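Local atomic coordinates of putative phosphatase/phosphodiesterase MPN_349 (PDB entry 1T71), a protein that probably hydrolyses phosphoester bonds, perhaps those of 2',3'-cyclic nucleotides, at a two-iron site of the calcineurin-like phosphoesterase kind. Residues A[5-10]-A[150-155]; A[27-32]-A[263-268]; A[35-40]-A[109-114]; A[119-124]-A[142-147]. All coordinates share one frame; numbering follows the deposited sequence.

Contact 1 of 4, residues A[5-10]-A[150-155]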
loop_
_atom_site.group_PDB
_atom_site.type_symbol
_atom_site.label_atom_id
_atom_site.label_comp_id
_atom_site.label_asym_id
_atom_site.label_seq_id
_atom_site.Cartn_x
_atom_site.Cartn_y
_atom_site.Cartn_z
ATOM N N ILE A 5 5.545 -5.630 -19.073
ATOM C CA ILE A 5 5.485 -6.277 -17.779
ATOM C C ILE A 5 4.139 -5.882 -17.180
ATOM O O ILE A 5 3.799 -4.701 -17.108
ATOM C CB ILE A 5 6.636 -5.814 -16.876
ATOM C CG1 ILE A 5 7.971 -6.096 -17.568
ATOM C CG2 ILE A 5 6.583 -6.546 -15.549
ATOM C CD1 ILE A 5 9.186 -5.547 -16.842
ATOM N N LYS A 6 3.366 -6.886 -16.787
ATOM C CA LYS A 6 2.053 -6.665 -16.214
ATOM C C LYS A 6 2.110 -6.796 -14.701
ATOM O O LYS A 6 2.543 -7.825 -14.175
ATOM C CB LYS A 6 1.070 -7.665 -16.820
ATOM C CG LYS A 6 0.845 -7.412 -18.294
ATOM C CD LYS A 6 0.145 -8.549 -19.006
ATOM C CE LYS A 6 0.072 -8.252 -20.496
ATOM N NZ LYS A 6 -0.225 -9.465 -21.305
ATOM N N PHE A 7 1.690 -5.740 -14.005
ATOM C CA PHE A 7 1.710 -5.726 -12.544
ATOM C C PHE A 7 0.336 -5.625 -11.911
ATOM O O PHE A 7 -0.635 -5.220 -12.549
ATOM C CB PHE A 7 2.498 -4.530 -11.997
ATOM C CG PHE A 7 3.896 -4.402 -12.513
ATOM C CD1 PHE A 7 4.138 -3.909 -13.791
ATOM C CD2 PHE A 7 4.977 -4.687 -11.685
ATOM C CE1 PHE A 7 5.439 -3.689 -14.237
ATOM C CE2 PHE A 7 6.281 -4.471 -12.117
ATOM C CZ PHE A 7 6.516 -3.969 -13.399
ATOM N N ILE A 8 0.286 -5.969 -10.628
ATOM C CA ILE A 8 -0.921 -5.864 -9.817
ATOM C C ILE A 8 -0.453 -5.296 -8.481
ATOM O O ILE A 8 0.404 -5.886 -7.822
ATOM C CB ILE A 8 -1.590 -7.234 -9.557
ATOM C CG1 ILE A 8 -2.405 -7.663 -10.777
ATOM C CG2 ILE A 8 -2.500 -7.141 -8.324
ATOM C CD1 ILE A 8 -3.100 -9.016 -10.604
ATOM N N PHE A 9 -0.993 -4.141 -8.098
ATOM C CA PHE A 9 -0.631 -3.509 -6.832
ATOM C C PHE A 9 -1.870 -3.436 -5.937
ATOM O O PHE A 9 -2.880 -2.845 -6.317
ATOM C CB PHE A 9 -0.073 -2.100 -7.077
ATOM C CG PHE A 9 0.412 -1.419 -5.828
ATOM C CD1 PHE A 9 -0.488 -0.938 -4.884
ATOM C CD2 PHE A 9 1.775 -1.316 -5.565
ATOM C CE1 PHE A 9 -0.039 -0.368 -3.687
ATOM C CE2 PHE A 9 2.234 -0.751 -4.376
ATOM C CZ PHE A 9 1.326 -0.278 -3.434
ATOM N N LEU A 10 -1.790 -4.040 -4.753
ATOM C CA LEU A 10 -2.915 -4.047 -3.818
ATOM C C LEU A 10 -2.658 -3.119 -2.633
ATOM O O LEU A 10 -1.534 -3.045 -2.125
ATOM C CB LEU A 10 -3.175 -5.471 -3.307
ATOM C CG LEU A 10 -3.389 -6.566 -4.362
ATOM C CD1 LEU A 10 -3.905 -7.831 -3.686
ATOM C CD2 LEU A 10 -4.381 -6.102 -5.407
ATOM N N CYS A 150 17.674 2.745 -13.119
ATOM C CA CYS A 150 16.479 1.925 -13.277
ATOM C C CYS A 150 15.659 2.320 -14.494
ATOM O O CYS A 150 15.620 3.487 -14.883
ATOM C CB CYS A 150 15.602 1.986 -12.018
ATOM S SG CYS A 150 15.168 3.651 -11.463
ATOM N N ASP A 151 15.021 1.324 -15.100
ATOM C CA ASP A 151 14.181 1.538 -16.267
ATOM C C ASP A 151 12.778 1.842 -15.767
ATOM O O ASP A 151 12.101 2.736 -16.278
ATOM C CB ASP A 151 14.165 0.281 -17.137
ATOM C CG ASP A 151 15.557 -0.154 -17.556
ATOM O OD1 ASP A 151 16.260 0.651 -18.205
ATOM O OD2 ASP A 151 15.946 -1.299 -17.236
ATOM N N LEU A 152 12.350 1.082 -14.762
ATOM C CA LEU A 152 11.037 1.270 -14.163
ATOM C C LEU A 152 11.211 1.639 -12.693
ATOM O O LEU A 152 12.089 1.116 -12.005
ATOM C CB LEU A 152 10.198 -0.003 -14.293
ATOM C CG LEU A 152 10.064 -0.594 -15.698
ATOM C CD1 LEU A 152 8.952 -1.634 -15.700
ATOM C CD2 LEU A 152 9.755 0.507 -16.698
ATOM N N HIS A 153 10.374 2.551 -12.218
ATOM C CA HIS A 153 10.442 2.993 -10.832
ATOM C C HIS A 153 9.018 3.059 -10.305
ATOM O O HIS A 153 8.230 3.895 -10.747
ATOM C CB HIS A 153 11.094 4.375 -10.758
ATOM C CG HIS A 153 11.657 4.711 -9.413
ATOM N ND1 HIS A 153 11.263 4.072 -8.255
ATOM C CD2 HIS A 153 12.564 5.643 -9.036
ATOM C CE1 HIS A 153 11.904 4.594 -7.226
ATOM N NE2 HIS A 153 12.700 5.549 -7.672
ATOM N N ILE A 154 8.696 2.161 -9.377
ATOM C CA ILE A 154 7.367 2.084 -8.775
ATOM C C ILE A 154 7.397 2.722 -7.391
ATOM O O ILE A 154 8.177 2.316 -6.529
ATOM C CB ILE A 154 6.911 0.608 -8.666
ATOM C CG1 ILE A 154 6.754 0.019 -10.074
ATOM C CG2 ILE A 154 5.604 0.504 -7.891
ATOM C CD1 ILE A 154 6.468 -1.475 -10.097
ATOM N N VAL A 155 6.548 3.721 -7.176
ATOM C CA VAL A 155 6.518 4.415 -5.891
ATOM C C VAL A 155 5.205 4.319 -5.117
ATOM O O VAL A 155 4.132 4.608 -5.648
ATOM C CB VAL A 155 6.837 5.917 -6.068
ATOM C CG1 VAL A 155 6.793 6.623 -4.716
ATOM C CG2 VAL A 155 8.197 6.092 -6.725
#
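I5, just before strand 6-10, starts the contact by laying its CD1 against CD1 of L152, 4.1 Å away. Strand alternation makes F7 the next residue of the segment to reach across, and its ring meets two side chains of the opposing strand. At one end of the ring, CZ receives the same L152 CD1 at the edge and near the ring plane, again at 4.1 Å. From an oblique direction, I154 CD1 comes to 3.6 Å from F7 CE2, the closest approach of the contact. I154 extends from its strand with CG1 beside the backbone N (chi1 -65°) and CD1 fully outstretched, which is how a single methyl reaches the ring. Farther along, the F9 ring packs edge-to-face on F180 of the second sheet, which extends the same interface. Strand 6-10 belongs to one mixed sheet and strand 152-158 to another, and the contact is part of the core of the resulting beta sandwich, where F248 also stacks on F7. No hydrogen bond crosses between the two segments: the sheets meet here through methyl groups and an aromatic ring, so the cohesion probably comes from close packing and the exclusion of water.

Contact 2 of 4, residues A[27-32]-A[263-268]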
loop_
_atom_site.group_PDB
_atom_site.type_symbol
_atom_site.label_atom_id
_atom_site.label_comp_id
_atom_site.label_asym_id
_atom_site.label_seq_id
_atom_site.Cartn_x
_atom_site.Cartn_y
_atom_site.Cartn_z
ATOM N N ALA A 27 -4.987 -15.626 -7.116
ATOM C CA ALA A 27 -4.743 -16.520 -8.246
ATOM C C ALA A 27 -5.636 -16.129 -9.415
ATOM O O ALA A 27 -5.166 -15.949 -10.535
ATOM C CB ALA A 27 -5.015 -17.971 -7.845
ATOM N N GLN A 28 -6.929 -15.994 -9.143
ATOM C CA GLN A 28 -7.900 -15.626 -10.170
ATOM C C GLN A 28 -7.522 -14.313 -10.845
ATOM O O GLN A 28 -7.544 -14.203 -12.070
ATOM C CB GLN A 28 -9.285 -15.492 -9.544
ATOM C CG GLN A 28 -9.726 -16.714 -8.748
ATOM C CD GLN A 28 -10.954 -16.448 -7.888
ATOM O OE1 GLN A 28 -11.446 -17.345 -7.198
ATOM N NE2 GLN A 28 -11.453 -15.210 -7.924
ATOM N N LEU A 29 -7.188 -13.317 -10.031
ATOM C CA LEU A 29 -6.807 -12.003 -10.525
ATOM C C LEU A 29 -5.507 -12.082 -11.312
ATOM O O LEU A 29 -5.390 -11.512 -12.399
ATOM C CB LEU A 29 -6.656 -11.026 -9.352
ATOM C CG LEU A 29 -7.953 -10.649 -8.621
ATOM C CD1 LEU A 29 -7.638 -9.920 -7.320
ATOM C CD2 LEU A 29 -8.811 -9.777 -9.527
ATOM N N LYS A 30 -4.528 -12.789 -10.761
ATOM C CA LYS A 30 -3.240 -12.934 -11.426
ATOM C C LYS A 30 -3.466 -13.557 -12.803
ATOM O O LYS A 30 -2.828 -13.183 -13.787
ATOM C CB LYS A 30 -2.308 -13.811 -10.583
ATOM C CG LYS A 30 -0.870 -13.839 -11.074
ATOM C CD LYS A 30 0.050 -14.590 -10.118
ATOM C CE LYS A 30 -0.260 -16.077 -10.103
ATOM N NZ LYS A 30 -0.078 -16.691 -11.458
ATOM N N SER A 31 -4.401 -14.498 -12.864
ATOM C CA SER A 31 -4.725 -15.171 -14.113
ATOM C C SER A 31 -5.458 -14.244 -15.075
ATOM O O SER A 31 -5.098 -14.140 -16.245
ATOM C CB SER A 31 -5.591 -16.400 -13.836
ATOM O OG SER A 31 -6.083 -16.950 -15.047
ATOM N N LYS A 32 -6.492 -13.575 -14.575
ATOM C CA LYS A 32 -7.289 -12.662 -15.393
ATOM C C LYS A 32 -6.473 -11.583 -16.105
ATOM O O LYS A 32 -6.750 -11.247 -17.260
ATOM C CB LYS A 32 -8.360 -11.991 -14.531
ATOM C CG LYS A 32 -9.126 -10.894 -15.239
ATOM C CD LYS A 32 -10.193 -10.284 -14.343
ATOM C CE LYS A 32 -10.949 -9.188 -15.085
ATOM N NZ LYS A 32 -12.101 -8.674 -14.304
ATOM N N ILE A 263 -8.880 -2.366 -9.567
ATOM C CA ILE A 263 -9.358 -3.683 -9.165
ATOM C C ILE A 263 -10.146 -3.547 -7.868
ATOM O O ILE A 263 -9.626 -3.029 -6.881
ATOM C CB ILE A 263 -8.192 -4.650 -8.905
ATOM C CG1 ILE A 263 -7.329 -4.782 -10.160
ATOM C CG2 ILE A 263 -8.737 -6.003 -8.452
ATOM C CD1 ILE A 263 -6.042 -5.561 -9.935
ATOM N N ARG A 264 -11.395 -4.007 -7.870
ATOM C CA ARG A 264 -12.225 -3.935 -6.671
ATOM C C ARG A 264 -13.167 -5.122 -6.465
ATOM O O ARG A 264 -13.855 -5.568 -7.386
ATOM C CB ARG A 264 -13.037 -2.630 -6.638
ATOM C CG ARG A 264 -14.322 -2.739 -5.816
ATOM C CD ARG A 264 -14.927 -1.389 -5.454
ATOM N NE ARG A 264 -14.232 -0.845 -4.301
ATOM C CZ ARG A 264 -14.825 -0.388 -3.206
ATOM N NH1 ARG A 264 -16.146 -0.395 -3.097
ATOM N NH2 ARG A 264 -14.084 0.051 -2.203
ATOM N N ILE A 265 -13.174 -5.626 -5.239
ATOM C CA ILE A 265 -14.023 -6.744 -4.860
ATOM C C ILE A 265 -14.624 -6.409 -3.500
ATOM O O ILE A 265 -13.913 -6.010 -2.579
ATOM C CB ILE A 265 -13.213 -8.056 -4.769
ATOM C CG1 ILE A 265 -12.623 -8.390 -6.140
ATOM C CG2 ILE A 265 -14.105 -9.197 -4.299
ATOM C CD1 ILE A 265 -11.748 -9.610 -6.159
ATOM N N VAL A 266 -15.938 -6.551 -3.388
ATOM C CA VAL A 266 -16.622 -6.251 -2.146
ATOM C C VAL A 266 -17.510 -7.404 -1.696
ATOM O O VAL A 266 -18.305 -7.938 -2.476
ATOM C CB VAL A 266 -17.489 -4.982 -2.285
ATOM C CG1 VAL A 266 -18.216 -4.710 -0.975
ATOM C CG2 VAL A 266 -16.610 -3.791 -2.669
ATOM N N GLU A 267 -17.362 -7.781 -0.429
ATOM C CA GLU A 267 -18.141 -8.863 0.160
ATOM C C GLU A 267 -18.889 -8.299 1.360
ATOM O O GLU A 267 -18.272 -7.902 2.353
ATOM C CB GLU A 267 -17.222 -10.001 0.620
ATOM C CG GLU A 267 -16.324 -10.596 -0.459
ATOM C CD GLU A 267 -17.086 -11.404 -1.501
ATOM O OE1 GLU A 267 -16.428 -12.051 -2.351
ATOM O OE2 GLU A 267 -18.341 -11.392 -1.476
ATOM N N ASP A 268 -20.213 -8.249 1.266
ATOM C CA ASP A 268 -21.017 -7.730 2.356
ATOM C C ASP A 268 -21.284 -8.824 3.375
ATOM O O ASP A 268 -21.279 -10.014 3.049
ATOM C CB ASP A 268 -22.325 -7.156 1.813
ATOM C CG ASP A 268 -22.135 -5.795 1.172
ATOM O OD1 ASP A 268 -22.907 -5.443 0.252
ATOM O OD2 ASP A 268 -21.213 -5.070 1.600
#
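This is apolar helix-on-sheet packing on the outer, helix-covered face of the first sheet, where L29 of helix 26-33 lies against I263 and I265 of strand 259-267, an outermost strand of that mixed sheet. The two branches of the leucine divide the work. CD2 reaches CG2 of I263 at 3.9 Å, the two side chains crossing at a slant, whereas CD1 faces CD1 of I265 more loosely at 4.3 Å. I263 presents CG2 while its CG1 branch lies beside the backbone N (chi1 -58°), and CD1 at the end of that branch goes on to I8 of the same sheet. Helix 26-33 is the last helix of the crossover connection from strand 6-10 to its parallel neighbour 37-41, and here it extends its packing beyond them to a strand that arrives more than 200 residues later. Alternation along that strand sends R264 away from the helix, and its NE bonds OD1 of N244 on strand 241-249. Backbone bonds join I263 to G245 and I265 to L243 on the same strand.

Contact 3 of 4, residues A[35-40]-A[109-114]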
loop_
_atom_site.group_PDB
_atom_site.type_symbol
_atom_site.label_atom_id
_atom_site.label_comp_id
_atom_site.label_asym_id
_atom_site.label_seq_id
_atom_site.Cartn_x
_atom_site.Cartn_y
_atom_site.Cartn_z
ATOM N N ALA A 35 -0.908 -11.266 -14.954
ATOM C CA ALA A 35 0.078 -10.510 -14.198
ATOM C C ALA A 35 1.376 -11.280 -14.074
ATOM O O ALA A 35 1.375 -12.505 -13.977
ATOM C CB ALA A 35 -0.461 -10.181 -12.812
ATOM N N ASP A 36 2.482 -10.548 -14.079
ATOM C CA ASP A 36 3.805 -11.137 -13.946
ATOM C C ASP A 36 4.277 -10.972 -12.510
ATOM O O ASP A 36 4.998 -11.818 -11.982
ATOM C CB ASP A 36 4.799 -10.427 -14.870
ATOM C CG ASP A 36 4.489 -10.641 -16.338
ATOM O OD1 ASP A 36 4.514 -11.809 -16.790
ATOM O OD2 ASP A 36 4.222 -9.642 -17.038
ATOM N N LEU A 37 3.856 -9.877 -11.880
ATOM C CA LEU A 37 4.272 -9.569 -10.520
ATOM C C LEU A 37 3.148 -8.993 -9.663
ATOM O O LEU A 37 2.271 -8.286 -10.162
ATOM C CB LEU A 37 5.430 -8.574 -10.572
ATOM C CG LEU A 37 6.707 -9.069 -11.251
ATOM C CD1 LEU A 37 7.616 -7.895 -11.567
ATOM C CD2 LEU A 37 7.404 -10.077 -10.349
ATOM N N VAL A 38 3.192 -9.296 -8.368
ATOM C CA VAL A 38 2.195 -8.818 -7.419
ATOM C C VAL A 38 2.895 -8.078 -6.279
ATOM O O VAL A 38 3.789 -8.617 -5.625
ATOM C CB VAL A 38 1.369 -9.992 -6.823
ATOM C CG1 VAL A 38 0.394 -9.470 -5.762
ATOM C CG2 VAL A 38 0.615 -10.709 -7.926
ATOM N N ILE A 39 2.487 -6.833 -6.057
ATOM C CA ILE A 39 3.060 -5.999 -5.010
ATOM C C ILE A 39 1.923 -5.563 -4.090
ATOM O O ILE A 39 0.820 -5.261 -4.560
ATOM C CB ILE A 39 3.716 -4.738 -5.614
ATOM C CG1 ILE A 39 4.636 -5.134 -6.772
ATOM C CG2 ILE A 39 4.498 -3.980 -4.540
ATOM C CD1 ILE A 39 5.202 -3.959 -7.537
ATOM N N VAL A 40 2.171 -5.547 -2.786
ATOM C CA VAL A 40 1.133 -5.120 -1.857
ATOM C C VAL A 40 1.707 -4.348 -0.687
ATOM O O VAL A 40 2.850 -4.554 -0.292
ATOM C CB VAL A 40 0.321 -6.316 -1.291
ATOM C CG1 VAL A 40 -0.010 -7.297 -2.413
ATOM C CG2 VAL A 40 1.089 -7.010 -0.167
ATOM N N LEU A 109 14.367 -0.772 -3.356
ATOM C CA LEU A 109 15.100 -1.945 -3.823
ATOM C C LEU A 109 15.057 -2.067 -5.333
ATOM O O LEU A 109 14.184 -1.502 -5.991
ATOM C CB LEU A 109 14.560 -3.228 -3.176
ATOM C CG LEU A 109 13.174 -3.782 -3.502
ATOM C CD1 LEU A 109 13.121 -4.303 -4.929
ATOM C CD2 LEU A 109 12.867 -4.914 -2.537
ATOM N N VAL A 110 16.011 -2.811 -5.877
ATOM C CA VAL A 110 16.093 -3.009 -7.313
ATOM C C VAL A 110 16.307 -4.473 -7.655
ATOM O O VAL A 110 17.095 -5.174 -7.019
ATOM C CB VAL A 110 17.266 -2.218 -7.926
ATOM C CG1 VAL A 110 17.239 -2.337 -9.446
ATOM C CG2 VAL A 110 17.191 -0.774 -7.505
ATOM N N PHE A 111 15.592 -4.929 -8.668
ATOM C CA PHE A 111 15.722 -6.291 -9.135
ATOM C C PHE A 111 15.482 -6.219 -10.631
ATOM O O PHE A 111 14.923 -5.236 -11.127
ATOM C CB PHE A 111 14.699 -7.213 -8.466
ATOM C CG PHE A 111 13.271 -6.864 -8.763
ATOM C CD1 PHE A 111 12.665 -5.770 -8.158
ATOM C CD2 PHE A 111 12.521 -7.649 -9.633
ATOM C CE1 PHE A 111 11.326 -5.467 -8.413
ATOM C CE2 PHE A 111 11.183 -7.354 -9.896
ATOM C CZ PHE A 111 10.585 -6.261 -9.285
ATOM N N GLU A 112 15.917 -7.235 -11.362
ATOM C CA GLU A 112 15.707 -7.209 -12.794
ATOM C C GLU A 112 14.713 -8.287 -13.154
ATOM O O GLU A 112 14.716 -9.369 -12.568
ATOM C CB GLU A 112 17.028 -7.408 -13.548
ATOM C CG GLU A 112 17.487 -8.850 -13.685
ATOM C CD GLU A 112 18.836 -8.958 -14.377
ATOM O OE1 GLU A 112 19.855 -8.552 -13.772
ATOM O OE2 GLU A 112 18.877 -9.437 -15.533
ATOM N N PHE A 113 13.839 -7.964 -14.099
ATOM C CA PHE A 113 12.824 -8.891 -14.558
ATOM C C PHE A 113 12.704 -8.759 -16.069
ATOM O O PHE A 113 12.178 -7.772 -16.585
ATOM C CB PHE A 113 11.483 -8.586 -13.884
ATOM C CG PHE A 113 10.375 -9.522 -14.279
ATOM C CD1 PHE A 113 9.642 -9.305 -15.441
ATOM C CD2 PHE A 113 10.079 -10.635 -13.499
ATOM C CE1 PHE A 113 8.631 -10.185 -15.823
ATOM C CE2 PHE A 113 9.067 -11.523 -13.874
ATOM C CZ PHE A 113 8.342 -11.296 -15.038
ATOM N N ASN A 114 13.218 -9.765 -16.769
ATOM C CA ASN A 114 13.194 -9.808 -18.226
ATOM C C ASN A 114 13.654 -8.540 -18.937
ATOM O O ASN A 114 12.850 -7.798 -19.511
ATOM C CB ASN A 114 11.796 -10.201 -18.718
ATOM C CG ASN A 114 11.632 -11.707 -18.846
ATOM O OD1 ASN A 114 12.266 -12.344 -19.700
ATOM N ND2 ASN A 114 10.791 -12.289 -17.991
#
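L37 puts its branched end between two phenylalanines, F111 and F113. Its CB points from strand 37-41 toward the 109-114 segment, and CG follows beside the backbone N (chi1 -63°); the close approaches come at the two methyls. CD1 touches both rings in different ways. It sits at the edge of F111 and in the plane of that ring, 4.0 Å from CE2, but it lies over a face of F113, 4.1 Å above the plane and displaced toward the rim. CD2 points to F113 as well, at 4.2 Å from CE2, as leucine and phenylalanine slide past each other in opposite directions. F111 comes from the opposite direction, out of the facing sheet; with CG between the backbone N and the carbonyl carbon (chi1 63°), its ring turns an edge to the methyl. D36 adds a more exposed flank: its CB comes obliquely to within 3.7 Å of F113 CZ, and its carboxylate plane is turned 45° from the ring. The acid end is engaged elsewhere, OD2 accepting a hydrogen bond from the backbone N of K6. F111, stacked on Y66, lies between the two sheets, and F113, just past strand 108-112, touches I5 and closes the margin of the interface. Helix 26-33 lies on the other face of strand 37-41, where V38 touches L26.

Contact 4 of 4, residues A[119-124]-A[142-147]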
loop_
_atom_site.group_PDB
_atom_site.type_symbol
_atom_site.label_atom_id
_atom_site.label_comp_id
_atom_site.label_asym_id
_atom_site.label_seq_id
_atom_site.Cartn_x
_atom_site.Cartn_y
_atom_site.Cartn_z
ATOM N N ARG A 119 12.777 -0.732 -9.930
ATOM C CA ARG A 119 12.971 -0.180 -8.600
ATOM C C ARG A 119 11.638 0.022 -7.878
ATOM O O ARG A 119 10.656 0.460 -8.479
ATOM C CB ARG A 119 13.705 1.152 -8.705
ATOM C CG ARG A 119 14.415 1.569 -7.445
ATOM C CD ARG A 119 15.250 2.823 -7.663
ATOM N NE ARG A 119 16.148 3.040 -6.538
ATOM C CZ ARG A 119 17.394 2.584 -6.472
ATOM N NH1 ARG A 119 17.908 1.891 -7.475
ATOM N NH2 ARG A 119 18.120 2.811 -5.388
ATOM N N ILE A 120 11.596 -0.332 -6.597
ATOM C CA ILE A 120 10.390 -0.145 -5.797
ATOM C C ILE A 120 10.776 0.706 -4.600
ATOM O O ILE A 120 11.674 0.343 -3.833
ATOM C CB ILE A 120 9.798 -1.480 -5.282
ATOM C CG1 ILE A 120 9.349 -2.353 -6.455
ATOM C CG2 ILE A 120 8.600 -1.193 -4.371
ATOM C CD1 ILE A 120 8.781 -3.707 -6.030
ATOM N N THR A 121 10.102 1.843 -4.454
ATOM C CA THR A 121 10.373 2.780 -3.372
ATOM C C THR A 121 9.108 3.081 -2.566
ATOM O O THR A 121 8.016 3.219 -3.122
ATOM C CB THR A 121 10.944 4.099 -3.934
ATOM O OG1 THR A 121 12.139 3.815 -4.670
ATOM C CG2 THR A 121 11.273 5.076 -2.810
ATOM N N ASN A 122 9.281 3.188 -1.252
ATOM C CA ASN A 122 8.197 3.458 -0.309
ATOM C C ASN A 122 8.579 4.723 0.461
ATOM O O ASN A 122 9.709 4.856 0.921
ATOM C CB ASN A 122 8.046 2.247 0.636
ATOM C CG ASN A 122 6.918 2.410 1.664
ATOM O OD1 ASN A 122 5.869 3.014 1.388
ATOM N ND2 ASN A 122 7.124 1.836 2.849
ATOM N N LEU A 123 7.644 5.657 0.583
ATOM C CA LEU A 123 7.906 6.909 1.291
ATOM C C LEU A 123 6.733 7.306 2.179
ATOM O O LEU A 123 5.596 6.897 1.938
ATOM C CB LEU A 123 8.169 8.035 0.291
ATOM C CG LEU A 123 9.415 7.934 -0.593
ATOM C CD1 LEU A 123 9.165 8.649 -1.917
ATOM C CD2 LEU A 123 10.608 8.543 0.137
ATOM N N LEU A 124 7.020 8.107 3.203
ATOM C CA LEU A 124 6.000 8.599 4.129
ATOM C C LEU A 124 5.715 10.073 3.860
ATOM O O LEU A 124 6.630 10.900 3.787
ATOM C CB LEU A 124 6.463 8.425 5.584
ATOM C CG LEU A 124 6.115 7.112 6.291
ATOM C CD1 LEU A 124 6.979 6.945 7.533
ATOM C CD2 LEU A 124 4.642 7.116 6.670
ATOM N N LYS A 142 13.846 12.841 -5.044
ATOM C CA LYS A 142 14.537 13.597 -6.088
ATOM C C LYS A 142 15.991 13.125 -6.170
ATOM O O LYS A 142 16.488 12.792 -7.251
ATOM C CB LYS A 142 14.474 15.089 -5.761
ATOM C CG LYS A 142 14.524 16.018 -6.965
ATOM C CD LYS A 142 15.937 16.393 -7.339
ATOM C CE LYS A 142 15.947 17.449 -8.450
ATOM N NZ LYS A 142 15.235 18.710 -8.086
ATOM N N GLU A 143 16.668 13.093 -5.023
ATOM C CA GLU A 143 18.056 12.642 -4.965
ATOM C C GLU A 143 18.204 11.222 -5.493
ATOM O O GLU A 143 19.158 10.911 -6.211
ATOM C CB GLU A 143 18.586 12.679 -3.533
ATOM C CG GLU A 143 19.082 14.031 -3.087
ATOM C CD GLU A 143 20.192 13.909 -2.057
ATOM O OE1 GLU A 143 20.721 14.960 -1.625
ATOM O OE2 GLU A 143 20.536 12.758 -1.686
ATOM N N LEU A 144 17.271 10.353 -5.121
ATOM C CA LEU A 144 17.317 8.969 -5.574
ATOM C C LEU A 144 17.179 8.935 -7.095
ATOM O O LEU A 144 17.907 8.213 -7.770
ATOM C CB LEU A 144 16.191 8.156 -4.928
ATOM C CG LEU A 144 16.215 6.646 -5.176
ATOM C CD1 LEU A 144 17.457 6.039 -4.524
ATOM C CD2 LEU A 144 14.959 6.011 -4.597
ATOM N N ILE A 145 16.251 9.724 -7.628
ATOM C CA ILE A 145 16.029 9.774 -9.072
ATOM C C ILE A 145 17.299 10.185 -9.809
ATOM O O ILE A 145 17.656 9.595 -10.833
ATOM C CB ILE A 145 14.929 10.791 -9.452
ATOM C CG1 ILE A 145 13.584 10.379 -8.850
ATOM C CG2 ILE A 145 14.829 10.903 -10.976
ATOM C CD1 ILE A 145 13.043 9.081 -9.365
ATOM N N LEU A 146 17.973 11.205 -9.287
ATOM C CA LEU A 146 19.192 11.710 -9.904
ATOM C C LEU A 146 20.307 10.668 -9.919
ATOM O O LEU A 146 21.322 10.844 -10.590
ATOM C CB LEU A 146 19.649 12.986 -9.193
ATOM C CG LEU A 146 18.645 14.143 -9.288
ATOM C CD1 LEU A 146 19.136 15.342 -8.488
ATOM C CD2 LEU A 146 18.445 14.521 -10.747
ATOM N N LYS A 147 20.115 9.584 -9.174
ATOM C CA LYS A 147 21.089 8.500 -9.136
ATOM C C LYS A 147 20.983 7.739 -10.468
ATOM O O LYS A 147 21.900 7.022 -10.870
ATOM C CB LYS A 147 20.797 7.585 -7.944
ATOM C CG LYS A 147 21.577 6.288 -7.921
ATOM C CD LYS A 147 20.939 5.237 -8.810
ATOM C CE LYS A 147 19.543 4.871 -8.334
ATOM N NZ LYS A 147 19.568 4.343 -6.944
#
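T121 and L144 meet tip to tip in the firmer half of this contact, with T121 OG1 3.6 Å from L144 CD2. The hydroxyl meets only a methyl here, but it is hydrogen-bonded to OG of S108 on the neighbouring strand. L144 comes down from helix 137-145 with CG anti to the backbone N (chi1 -173°), and its two methyls also flank R119, which crosses it at a slant. CD2 approaches R119 NE at 3.7 Å; CD1 is modelled obliquely near NH2, a less certain approach. The arginine, extended from CG to NE, reaches from strand 117-124 to L144 near the end of the helix, in the beta-alpha-beta unit that continues into strand 152-158.

The other half is looser and nearer to solvent. K147, poorly ordered, folds back with bends at three successive torsions and arrives from the opposite direction, modelled with CE over one face of the R119 guanidinium. Its NZ is implausibly close to that group, so the placement of the whole lysine end is doubtful. Two donors bearing like charge cannot bond each other, and mobility of the lysine would fit the expected repulsion. The dependable part of the contact is therefore probably the van der Waals packing of L144 against T121 and the arginine, and nothing firm can be said of the charged ends.

Contacts 1 and 3 both bridge the two sheets of the sandwich, their centres about 7 Å apart, and a probable hydrogen bond from D36 N, just before strand 37-41, to K6 O (2.7 Å) links them. Contact 4 covers the outer side of the second sheet, tied to contact 1 where I154 N meets R119 O, also at 2.7 Å. Contact 2 covers the first sheet's outer side, and its centre is about 30 Å from that of contact 4. Together they trace a layered order of helix, sheet, sheet, helix. The irons lie beyond: D12, E43 and H158 bind them at or just past the ends of strands 6-10, 37-41 and 152-158, with the T121 side chain about 10 Å from that of H158.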